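Local coordinates for sugar fermentation stimulation protein homolog (Pyrococcus furiosus, PDB 4DA2) that probably binds DNA and, with an OB-fold domain joined to a calcium-binding PD-(D/E)xK nuclease-like domain, may act as a nuclease, at residues 3-8 with 81-86; 186-189 with 194-197; 211-214 with 220-223. The protein carries 1 engineered substitution. All coordinates share one frame; numbering follows the deposited sequence.

Contact 1: 3-8 with 81-86; sequences KLMEVS and TRLQGK
With chi1 at 50°, the CG of Met5 sits between its own backbone N and carbonyl carbon, and a bend at chi3 turns CE aside onto Leu83. Leu83 answers with its CG anti to the backbone N (chi1 -176°), a setting that carries its branched end from the flank of helix 81-93 out toward strand 2-6. The two side chains meet at an oblique angle, Met5 CE lying 3.8 Å from Leu83 CD1. That same methyl also receives Val7, whose CG2 comes to 3.9 Å from Leu83 CD1 and to 4.1 Å from Leu83 CD2, so one leucine end spans two residues that alternate along the chain and both turn toward the helix. One turn further on, Met5 SD rests 4.1 Å from Lys86 C and 4.2 Å from Lys86 CB; the lysine lends its backbone and the root of its side chain, while its exposed amine leads away from the strand. A flexible, unbranched methionine suits this place because its thioether can follow the uneven helix surface, and beta-branched Val7 suits an extended chain. On the outer side, Lys3 NZ pairs with Glu6 OE2 at 2.6 Å, and it forms a second salt bridge with Glu220. Around the apolar patch, Leu83 and Val7 both touch Leu68 of strand 65-72, and Leu83 also packs on Ile221. The geometry is that of a helix packed on one face of a mixed beta sheet, at its edge strand 2-6, where the PD-(D/E)xK domain adjoins the OB-fold domain.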
loop_
_atom_site.group_PDB
_atom_site.type_symbol
_atom_site.label_atom_id
_atom_site.label_comp_id
_atom_site.label_asym_id
_atom_site.label_seq_id
_atom_site.Cartn_x
_atom_site.Cartn_y
_atom_site.Cartn_z
ATOM N N LYS A 3 7.396 11.925 10.799
ATOM C CA LYS A 3 7.211 10.563 11.325
ATOM C C LYS A 3 5.758 10.226 11.638
ATOM O O LYS A 3 5.056 11.035 12.227
ATOM C CB LYS A 3 8.087 10.381 12.561
ATOM C CG LYS A 3 7.841 9.080 13.310
ATOM C CD LYS A 3 9.041 8.688 14.148
ATOM C CE LYS A 3 9.020 9.366 15.493
ATOM N NZ LYS A 3 10.028 8.754 16.390
ATOM N N LEU A 4 5.311 9.035 11.243
ATOM C CA LEU A 4 3.943 8.601 11.515
ATOM C C LEU A 4 3.855 7.669 12.703
ATOM O O LEU A 4 2.914 7.757 13.496
ATOM C CB LEU A 4 3.340 7.852 10.319
ATOM C CG LEU A 4 3.056 8.597 9.030
ATOM C CD1 LEU A 4 2.452 7.660 8.004
ATOM C CD2 LEU A 4 2.150 9.821 9.278
ATOM N N MET A 5 4.797 6.725 12.775
ATOM C CA MET A 5 4.738 5.629 13.732
ATOM C C MET A 5 6.085 4.872 13.708
ATOM O O MET A 5 6.960 5.195 12.919
ATOM C CB MET A 5 3.605 4.647 13.403
ATOM C CG MET A 5 3.571 4.151 11.948
ATOM S SD MET A 5 2.277 2.940 11.601
ATOM C CE MET A 5 2.817 1.521 12.554
ATOM N N GLU A 6 6.185 3.869 14.569
ATOM C CA GLU A 6 7.382 3.052 14.707
ATOM C C GLU A 6 6.996 1.593 14.780
ATOM O O GLU A 6 5.988 1.235 15.397
ATOM C CB GLU A 6 8.140 3.440 15.977
ATOM C CG GLU A 6 8.613 4.873 16.006
ATOM C CD GLU A 6 9.099 5.312 17.373
ATOM O OE1 GLU A 6 8.765 4.652 18.390
ATOM O OE2 GLU A 6 9.807 6.330 17.420
ATOM N N VAL A 7 7.812 0.753 14.158
ATOM C CA VAL A 7 7.656 -0.687 14.236
ATOM C C VAL A 7 8.821 -1.240 15.051
ATOM O O VAL A 7 9.981 -0.991 14.739
ATOM C CB VAL A 7 7.651 -1.306 12.829
ATOM C CG1 VAL A 7 7.707 -2.836 12.891
ATOM C CG2 VAL A 7 6.431 -0.834 12.056
ATOM N N SER A 8 8.492 -1.986 16.098
ATOM C CA SER A 8 9.485 -2.598 16.978
ATOM C C SER A 8 8.995 -3.998 17.423
ATOM O O SER A 8 7.810 -4.158 17.720
ATOM C CB SER A 8 9.657 -1.692 18.208
ATOM O OG SER A 8 10.786 -2.089 18.955
ATOM N N THR A 81 0.859 -4.818 3.120
ATOM C CA THR A 81 -0.307 -3.940 2.915
ATOM C C THR A 81 -1.022 -3.572 4.219
ATOM O O THR A 81 -1.641 -2.504 4.304
ATOM C CB THR A 81 -1.299 -4.503 1.873
ATOM O OG1 THR A 81 -1.856 -5.733 2.361
ATOM C CG2 THR A 81 -0.604 -4.716 0.528
ATOM N N ARG A 82 -0.925 -4.443 5.225
ATOM C CA ARG A 82 -1.441 -4.148 6.554
ATOM C C ARG A 82 -0.706 -2.978 7.210
ATOM O O ARG A 82 -1.365 -2.080 7.774
ATOM C CB ARG A 82 -1.403 -5.362 7.481
ATOM C CG ARG A 82 -2.378 -6.451 7.162
ATOM C CD ARG A 82 -2.127 -7.626 8.093
ATOM N NE ARG A 82 -3.092 -8.707 7.923
ATOM C CZ ARG A 82 -2.894 -9.959 8.325
ATOM N NH1 ARG A 82 -1.750 -10.302 8.911
ATOM N NH2 ARG A 82 -3.838 -10.875 8.133
ATOM N N LEU A 83 0.627 -2.965 7.116
ATOM C CA LEU A 83 1.429 -1.895 7.646
ATOM C C LEU A 83 1.129 -0.610 6.866
ATOM O O LEU A 83 0.972 0.452 7.465
ATOM C CB LEU A 83 2.931 -2.231 7.571
ATOM C CG LEU A 83 3.892 -1.214 8.181
ATOM C CD1 LEU A 83 3.452 -0.682 9.555
ATOM C CD2 LEU A 83 5.330 -1.795 8.275
ATOM N N GLN A 84 1.107 -0.708 5.540
ATOM C CA GLN A 84 0.726 0.457 4.691
ATOM C C GLN A 84 -0.608 1.032 5.168
ATOM O O GLN A 84 -0.739 2.251 5.345
ATOM C CB GLN A 84 0.625 0.044 3.225
ATOM C CG GLN A 84 1.959 -0.219 2.547
ATOM C CD GLN A 84 1.744 -0.635 1.084
ATOM O OE1 GLN A 84 0.648 -0.461 0.549
ATOM N NE2 GLN A 84 2.774 -1.133 0.438
ATOM N N GLY A 85 -1.590 0.161 5.390
ATOM C CA GLY A 85 -2.891 0.579 5.892
ATOM C C GLY A 85 -2.801 1.251 7.259
ATOM O O GLY A 85 -3.463 2.251 7.499
ATOM N N LYS A 86 -1.957 0.731 8.148
ATOM C CA LYS A 86 -1.796 1.319 9.498
ATOM C C LYS A 86 -1.192 2.725 9.365
ATOM O O LYS A 86 -1.596 3.649 10.088
ATOM C CB LYS A 86 -0.902 0.453 10.391
ATOM C CG LYS A 86 -1.558 -0.838 10.881
ATOM C CD LYS A 86 -0.772 -1.397 12.064
ATOM C CE LYS A 86 -1.444 -2.624 12.677
ATOM N NZ LYS A 86 -0.935 -3.876 12.068
#

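Contact 2: 186-189 with 194-197; sequences PYKK and IAEL
Ala195 CB is the point on which the close part of this contact turns: it approaches Pro186 CB to 4.1 Å and, at the same separation of 4.1 Å, Lys188 CG. The methyl points from helix 192-204 at the loop, and it stands between the proline ring and the start of the lysine chain. Alanine suits the position because the backbones run close, with Lys188 CA and Ala195 CA 5.4 Å apart, a spacing that leaves little room for a longer side chain. Pro186 offers a rigid hydrocarbon ring and is also touched by Ile231. The other side is loose. Lys188 has its CG opposite the backbone N (chi1 -170°) and continues extended beyond it, so only the base of the side chain meets the methyl and the charged end runs into solvent. Inward from the alanine, Ile194 and Leu197 pack on helix 151-165, while the backbone N of Ile194 is bonded to Asp191 OD1 near the start of the helix. Between the loop and this helical turn the chemistry is thus purely apolar and modest in extent, consistent with a fit set by shape and by the short connection rather than by polar pairing.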
loop_
_atom_site.group_PDB
_atom_site.type_symbol
_atom_site.label_atom_id
_atom_site.label_comp_id
_atom_site.label_asym_id
_atom_site.label_seq_id
_atom_site.Cartn_x
_atom_site.Cartn_y
_atom_site.Cartn_z
ATOM N N PRO A 186 0.192 4.745 -13.190
ATOM C CA PRO A 186 -0.136 3.328 -13.417
ATOM C C PRO A 186 0.917 2.645 -14.294
ATOM O O PRO A 186 1.517 3.275 -15.173
ATOM C CB PRO A 186 -1.475 3.357 -14.139
ATOM C CG PRO A 186 -2.008 4.787 -13.998
ATOM C CD PRO A 186 -0.807 5.660 -13.782
ATOM N N TYR A 187 1.190 1.388 -13.972
ATOM C CA TYR A 187 2.068 0.562 -14.782
ATOM C C TYR A 187 1.156 -0.109 -15.794
ATOM O O TYR A 187 0.547 -1.146 -15.539
ATOM C CB TYR A 187 2.841 -0.428 -13.917
ATOM C CG TYR A 187 3.783 -1.339 -14.695
ATOM C CD1 TYR A 187 4.651 -0.814 -15.646
ATOM C CD2 TYR A 187 3.814 -2.719 -14.441
ATOM C CE1 TYR A 187 5.523 -1.636 -16.351
ATOM C CE2 TYR A 187 4.711 -3.556 -15.141
ATOM C CZ TYR A 187 5.531 -2.992 -16.098
ATOM O OH TYR A 187 6.404 -3.791 -16.792
ATOM N N LYS A 188 1.062 0.540 -16.958
ATOM C CA LYS A 188 0.129 0.157 -18.029
ATOM C C LYS A 188 0.343 -1.292 -18.435
ATOM O O LYS A 188 -0.618 -2.044 -18.501
ATOM C CB LYS A 188 0.310 1.093 -19.236
ATOM C CG LYS A 188 -0.773 0.938 -20.313
ATOM C CD LYS A 188 -0.756 2.074 -21.329
ATOM C CE LYS A 188 -1.836 1.865 -22.390
ATOM N NZ LYS A 188 -1.638 2.751 -23.577
ATOM N N LYS A 189 1.598 -1.675 -18.684
ATOM C CA LYS A 189 1.942 -3.063 -19.054
ATOM C C LYS A 189 1.452 -4.079 -18.021
ATOM O O LYS A 189 0.917 -5.130 -18.388
ATOM C CB LYS A 189 3.455 -3.220 -19.285
ATOM C CG LYS A 189 3.877 -4.564 -19.876
ATOM C CD LYS A 189 5.395 -4.745 -19.853
ATOM C CE LYS A 189 5.806 -6.178 -20.161
ATOM N NZ LYS A 189 5.465 -6.586 -21.553
ATOM N N ILE A 194 -6.655 -1.730 -15.955
ATOM C CA ILE A 194 -6.578 -0.848 -14.789
ATOM C C ILE A 194 -6.150 0.555 -15.193
ATOM O O ILE A 194 -6.725 1.541 -14.721
ATOM C CB ILE A 194 -5.669 -1.402 -13.665
ATOM C CG1 ILE A 194 -6.411 -2.468 -12.856
ATOM C CG2 ILE A 194 -5.266 -0.252 -12.684
ATOM C CD1 ILE A 194 -5.558 -3.081 -11.779
ATOM N N ALA A 195 -5.150 0.663 -16.057
ATOM C CA ALA A 195 -4.747 2.000 -16.535
ATOM C C ALA A 195 -5.934 2.723 -17.223
ATOM O O ALA A 195 -6.185 3.908 -16.960
ATOM C CB ALA A 195 -3.533 1.917 -17.439
ATOM N N GLU A 196 -6.681 1.993 -18.058
ATOM C CA GLU A 196 -7.882 2.550 -18.715
ATOM C C GLU A 196 -8.960 2.938 -17.694
ATOM O O GLU A 196 -9.544 4.022 -17.789
ATOM C CB GLU A 196 -8.430 1.577 -19.775
ATOM C CG GLU A 196 -9.724 2.026 -20.469
ATOM C CD GLU A 196 -9.561 3.220 -21.402
ATOM O OE1 GLU A 196 -8.461 3.816 -21.489
ATOM O OE2 GLU A 196 -10.562 3.569 -22.062
ATOM N N LEU A 197 -9.221 2.047 -16.736
ATOM C CA LEU A 197 -10.189 2.282 -15.668
ATOM C C LEU A 197 -9.824 3.498 -14.788
ATOM O O LEU A 197 -10.699 4.196 -14.341
ATOM C CB LEU A 197 -10.357 1.021 -14.791
ATOM C CG LEU A 197 -11.211 -0.147 -15.346
ATOM C CD1 LEU A 197 -11.068 -1.366 -14.405
ATOM C CD2 LEU A 197 -12.672 0.279 -15.508
#

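Contact 3: 211-214 with 220-223; sequences LGLH and EIIY
His214 and Ile222 face each other as a hydrogen-bonded antiparallel pair: Ile222 N bonds to His214 O at 2.8 Å, and His214 N returns the bond to Ile222 O at 3.2 Å. The same Ile222 O also receives a CA-H...O contact from Leu213. The side chains above lie alongside, pointing the same way. His214 has chi1 at 68°, which swings its ring back over the neighbouring strand, and Ile222 CB stands over one ring face, 3.9 Å from the centroid, a CH-pi contact suited to a flat ring beside a branched carbon. On the other face of the sheet Leu213 pairs with Tyr223 without hydrogen bonds. Leu213 CD1 is 4.2 Å from Tyr223 CD1, and the aromatic ring reaches along the strand to Leu211, whose CD2 lies 3.9 Å from Tyr223 CE1. Gly212 brings only backbone here, its O 3.5 Å from Tyr223 CD1. In the next shell, Glu216 OE2 is hydrogen-bonded to His214 NE2 and Arg224 NH1 to His214 ND1, so the ring is held from both nitrogens, while Leu4 and Ile91 back Tyr223. Replacing His214 with an alanine would probably leave Glu216 and Arg224 without their shared imidazole partner and uncover Ile222 CB. Since arginine can only donate, ND1 accepts and NE2 probably carries the proton: probably a neutral histidine held between base and acid, opposite an apolar face of Leu211, Leu213 and Tyr223.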
loop_
_atom_site.group_PDB
_atom_site.type_symbol
_atom_site.label_atom_id
_atom_site.label_comp_id
_atom_site.label_asym_id
_atom_site.label_seq_id
_atom_site.Cartn_x
_atom_site.Cartn_y
_atom_site.Cartn_z
ATOM N N LEU A 211 0.777 8.860 -2.033
ATOM C CA LEU A 211 1.589 9.283 -0.902
ATOM C C LEU A 211 2.939 8.600 -0.894
ATOM O O LEU A 211 3.019 7.419 -1.194
ATOM C CB LEU A 211 0.876 8.925 0.391
ATOM C CG LEU A 211 -0.594 9.338 0.524
ATOM C CD1 LEU A 211 -1.167 8.771 1.830
ATOM C CD2 LEU A 211 -0.721 10.865 0.497
ATOM N N GLY A 212 3.994 9.345 -0.555
ATOM C CA GLY A 212 5.331 8.756 -0.435
ATOM C C GLY A 212 5.612 8.384 1.006
ATOM O O GLY A 212 5.417 9.194 1.925
ATOM N N LEU A 213 6.064 7.140 1.208
ATOM C CA LEU A 213 6.356 6.621 2.524
ATOM C C LEU A 213 7.573 5.721 2.426
ATOM O O LEU A 213 7.873 5.203 1.346
ATOM C CB LEU A 213 5.189 5.781 3.061
ATOM C CG LEU A 213 3.966 6.509 3.610
ATOM C CD1 LEU A 213 3.015 6.956 2.487
ATOM C CD2 LEU A 213 3.262 5.592 4.569
ATOM N N HIS A 214 8.283 5.591 3.534
ATOM C CA HIS A 214 9.319 4.574 3.690
ATOM C C HIS A 214 9.496 4.300 5.177
ATOM O O HIS A 214 8.911 4.988 6.043
ATOM C CB HIS A 214 10.645 4.986 3.006
ATOM C CG HIS A 214 11.324 6.141 3.671
ATOM N ND1 HIS A 214 11.137 7.448 3.271
ATOM C CD2 HIS A 214 12.158 6.191 4.736
ATOM C CE1 HIS A 214 11.832 8.257 4.054
ATOM N NE2 HIS A 214 12.463 7.520 4.952
ATOM N N GLU A 220 11.333 3.479 12.202
ATOM C CA GLU A 220 10.479 4.672 12.061
ATOM C C GLU A 220 9.860 4.744 10.679
ATOM O O GLU A 220 10.554 4.588 9.673
ATOM C CB GLU A 220 11.276 5.949 12.321
ATOM C CG GLU A 220 11.641 6.116 13.787
ATOM C CD GLU A 220 12.723 7.140 13.986
ATOM O OE1 GLU A 220 13.854 6.905 13.495
ATOM O OE2 GLU A 220 12.440 8.177 14.626
ATOM N N ILE A 221 8.557 4.993 10.637
ATOM C CA ILE A 221 7.855 5.089 9.360
ATOM C C ILE A 221 7.676 6.570 9.034
ATOM O O ILE A 221 7.177 7.356 9.847
ATOM C CB ILE A 221 6.519 4.313 9.354
ATOM C CG1 ILE A 221 6.788 2.794 9.379
ATOM C CG2 ILE A 221 5.637 4.706 8.124
ATOM C CD1 ILE A 221 5.546 1.950 9.199
ATOM N N ILE A 222 8.136 6.934 7.850
ATOM C CA ILE A 222 8.261 8.338 7.452
ATOM C C ILE A 222 7.274 8.663 6.323
ATOM O O ILE A 222 7.235 7.990 5.287
ATOM C CB ILE A 222 9.732 8.665 7.007
ATOM C CG1 ILE A 222 10.751 8.301 8.106
ATOM C CG2 ILE A 222 9.889 10.135 6.602
ATOM C CD1 ILE A 222 10.402 8.859 9.485
ATOM N N TYR A 223 6.510 9.739 6.505
ATOM C CA TYR A 223 5.588 10.179 5.481
ATOM C C TYR A 223 6.254 11.360 4.795
ATOM O O TYR A 223 6.508 12.374 5.441
ATOM C CB TYR A 223 4.242 10.576 6.136
ATOM C CG TYR A 223 3.292 11.325 5.214
ATOM C CD1 TYR A 223 3.016 10.861 3.906
ATOM C CD2 TYR A 223 2.678 12.507 5.634
ATOM C CE1 TYR A 223 2.152 11.552 3.064
ATOM C CE2 TYR A 223 1.798 13.205 4.784
ATOM C CZ TYR A 223 1.548 12.719 3.508
ATOM O OH TYR A 223 0.694 13.410 2.669
#

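How the contacts relate
From the N terminus, strand 2-6 is first tied back by contact 1, which closes a long loop of 72 residues holding the OB-fold strands and ending at helix 81-93. Contact 2 then closes a short turn between strand 183-186 and helix 192-204, and contact 3 closes the hairpin of strands 207-215 and 220-229. The three follow in series, none nested or crossing. Contacts 1 and 3 are neighbours in space, centres about 9 Å apart: Met5 O and Ile221 N lie 2.8 Å apart, a probable hydrogen bond joining strand 2-6 to the hairpin. Contact 2 stands apart, centres about 27 Å from contact 1 and 24 Å from contact 3, though helix 192-204 leads directly into strand 207-215.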